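Local coordinates for protein beta-glucoside phosphorylase BglX (Unidentified, PDB 5VQE) that probably cleaves beta-glucosides by phosphorolysis through a covalent glucosyl-enzyme intermediate, as a member of glycoside hydrolase family 3, at residues Ser240-Gln245 with Cys286-Gln291. Residues are numbered along the deposited sequence; the frame is centred on the assembly and turned at random.
Sequences SAHIRQ and CTDATQ. With G2F (2-deoxy-2-fluoro-alpha-D-glucopyranose), chain B.
The imidazole of H242 turns one edge to the backbone of D288 and A289, with two carbonyl oxygens near its plane: A289 O, which accepts a 2.8 Å hydrogen bond from NE2, and D288 O, 3.3 Å from CE1. The NE2 donor stands above the A289 carbonyl plane. Elsewhere, M292 touches the H242 side chain and Y295 meets the ring with planes about 55° apart, while ND1 is hydrogen-bonded to S265 OG. Histidine suits the place because one small flat ring offers two nitrogens, NE2 to A289 O and ND1 to S265 OG. The side chains of H242 and D288 cross at about a right angle, ring and carboxylate planes 25° apart, and NE2 comes 3.6 Å from D288 CB. An alanine in place of H242 would probably leave A289 O without this N-H and the turn after D288 less firmly held.

D288 OD1 is joined to C1 of the fluorosugar by a 1.4 Å covalent bond. A289 N gives OD1 a weak hydrogen bond, and T287 OG1 holds D288 O at 2.9 Å. The small methyl of A241 lets D288 pack close, CB to CB at 4.0 Å. Before D288, the strands pair in parallel, S240 with T287: S240 N donates to C286 O at 2.7 Å, and D288 N to S240 O at 2.9 Å.

The carboxylate sits just past the C-terminal end of strand 284-287, beside its parallel neighbour 237-244, as in the active site of a TIM barrel; the bond to C1 is consistent with D288 being the family 3 nucleophile, trapped as its 2-fluoroglucosyl adduct.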
loop_
_atom_site.group_PDB
_atom_site.type_symbol
_atom_site.label_atom_id
_atom_site.label_comp_id
_atom_site.label_asym_id
_atom_site.label_seq_id
_atom_site.Cartn_x
_atom_site.Cartn_y
_atom_site.Cartn_z
ATOM N N SER A 240 1.878 1.298 -13.291
ATOM C CA SER A 240 2.904 0.458 -13.898
ATOM C C SER A 240 4.216 0.647 -13.147
ATOM O O SER A 240 4.769 1.752 -13.111
ATOM C CB SER A 240 3.061 0.806 -15.379
ATOM O OG SER A 240 3.949 -0.102 -16.027
ATOM N N ALA A 241 4.711 -0.423 -12.544
ATOM C CA ALA A 241 5.798 -0.333 -11.587
ATOM C C ALA A 241 7.096 -0.820 -12.213
ATOM O O ALA A 241 7.154 -1.187 -13.386
ATOM C CB ALA A 241 5.454 -1.116 -10.321
ATOM N N HIS A 242 8.151 -0.819 -11.406
ATOM C CA HIS A 242 9.503 -1.036 -11.910
ATOM C C HIS A 242 9.888 -2.504 -11.804
ATOM O O HIS A 242 10.939 -2.881 -11.286
ATOM C CB HIS A 242 10.467 -0.135 -11.156
ATOM C CG HIS A 242 9.942 1.252 -10.965
ATOM N ND1 HIS A 242 9.418 1.995 -12.000
ATOM C CD2 HIS A 242 9.831 2.020 -9.854
ATOM C CE1 HIS A 242 9.015 3.166 -11.537
ATOM N NE2 HIS A 242 9.252 3.205 -10.237
ATOM N N ILE A 243 8.982 -3.337 -12.305
ATOM C CA ILE A 243 9.067 -4.788 -12.230
ATOM C C ILE A 243 9.088 -5.320 -13.655
ATOM O O ILE A 243 8.268 -4.912 -14.483
ATOM C CB ILE A 243 7.878 -5.381 -11.448
ATOM C CG1 ILE A 243 7.817 -4.817 -10.021
ATOM C CG2 ILE A 243 7.950 -6.889 -11.434
ATOM C CD1 ILE A 243 6.512 -5.088 -9.302
ATOM N N ARG A 244 10.007 -6.234 -13.935
ATOM C CA ARG A 244 10.066 -6.883 -15.240
ATOM C C ARG A 244 9.258 -8.175 -15.241
ATOM O O ARG A 244 9.096 -8.829 -14.206
ATOM C CB ARG A 244 11.515 -7.190 -15.627
ATOM C CG ARG A 244 12.276 -5.973 -16.104
ATOM C CD ARG A 244 13.761 -6.242 -16.217
ATOM N NE ARG A 244 14.407 -6.254 -14.915
ATOM C CZ ARG A 244 15.691 -6.542 -14.722
ATOM N NH1 ARG A 244 16.472 -6.844 -15.754
ATOM N NH2 ARG A 244 16.197 -6.526 -13.497
ATOM N N GLN A 245 8.740 -8.530 -16.422
ATOM C CA GLN A 245 8.149 -9.848 -16.674
ATOM C C GLN A 245 8.760 -10.322 -17.985
ATOM O O GLN A 245 8.162 -10.176 -19.062
ATOM C CB GLN A 245 6.623 -9.804 -16.739
ATOM C CG GLN A 245 5.934 -10.990 -16.073
ATOM C CD GLN A 245 6.464 -12.347 -16.543
ATOM O OE1 GLN A 245 7.060 -12.455 -17.617
ATOM N NE2 GLN A 245 6.226 -13.392 -15.741
ATOM N N CYS A 286 -0.389 5.260 -14.814
ATOM C CA CYS A 286 0.659 6.081 -14.223
ATOM C C CYS A 286 1.819 5.188 -13.816
ATOM O O CYS A 286 1.649 3.988 -13.581
ATOM C CB CYS A 286 0.154 6.887 -13.021
ATOM S SG CYS A 286 -0.356 5.905 -11.591
ATOM N N THR A 287 3.011 5.772 -13.766
ATOM C CA THR A 287 4.158 5.020 -13.292
ATOM C C THR A 287 4.173 5.000 -11.769
ATOM O O THR A 287 3.538 5.818 -11.099
ATOM C CB THR A 287 5.476 5.603 -13.811
ATOM O OG1 THR A 287 5.761 6.850 -13.170
ATOM C CG2 THR A 287 5.430 5.838 -15.323
ATOM N N ASP A 288 4.877 4.016 -11.227
ATOM C CA ASP A 288 5.305 4.117 -9.847
ATOM C C ASP A 288 6.372 5.201 -9.751
ATOM O O ASP A 288 6.933 5.637 -10.762
ATOM C CB ASP A 288 5.830 2.772 -9.355
ATOM C CG ASP A 288 6.020 2.733 -7.855
ATOM O OD1 ASP A 288 5.289 3.468 -7.128
ATOM O OD2 ASP A 288 6.896 1.957 -7.443
ATOM N N ALA A 289 6.632 5.649 -8.523
ATOM C CA ALA A 289 7.527 6.782 -8.280
ATOM C C ALA A 289 8.843 6.639 -9.039
ATOM O O ALA A 289 9.541 5.626 -8.913
ATOM C CB ALA A 289 7.794 6.906 -6.775
ATOM N N THR A 290 9.195 7.672 -9.814
ATOM C CA THR A 290 10.300 7.577 -10.767
ATOM C C THR A 290 11.673 7.794 -10.144
ATOM O O THR A 290 12.675 7.646 -10.851
ATOM C CB THR A 290 10.133 8.585 -11.906
ATOM O OG1 THR A 290 10.397 9.906 -11.420
ATOM C CG2 THR A 290 8.725 8.519 -12.516
ATOM N N GLN A 291 11.769 8.140 -8.864
ATOM C CA GLN A 291 13.082 8.287 -8.256
ATOM C C GLN A 291 13.584 6.982 -7.668
ATOM O O GLN A 291 14.695 6.934 -7.129
ATOM C CB GLN A 291 13.066 9.386 -7.185
ATOM C CG GLN A 291 12.636 8.966 -5.791
ATOM C CD GLN A 291 11.164 8.631 -5.695
ATOM O OE1 GLN A 291 10.358 9.080 -6.517
ATOM N NE2 GLN A 291 10.799 7.841 -4.681
HETATM C C1 G2F B . 5.656 3.624 -5.784
HETATM C C2 G2F B . 5.060 2.485 -4.894
HETATM C C3 G2F B . 3.508 2.614 -4.928
HETATM C C4 G2F B . 3.119 4.057 -4.481
HETATM C C5 G2F B . 3.822 5.073 -5.445
HETATM C C6 G2F B . 3.529 6.562 -5.002
HETATM O O3 G2F B . 2.989 1.751 -3.951
HETATM O O4 G2F B . 1.738 4.199 -4.679
HETATM O O5 G2F B . 5.224 4.887 -5.342
HETATM O O6 G2F B . 3.851 6.692 -3.647
HETATM F F2 G2F B . 5.409 1.278 -5.391
#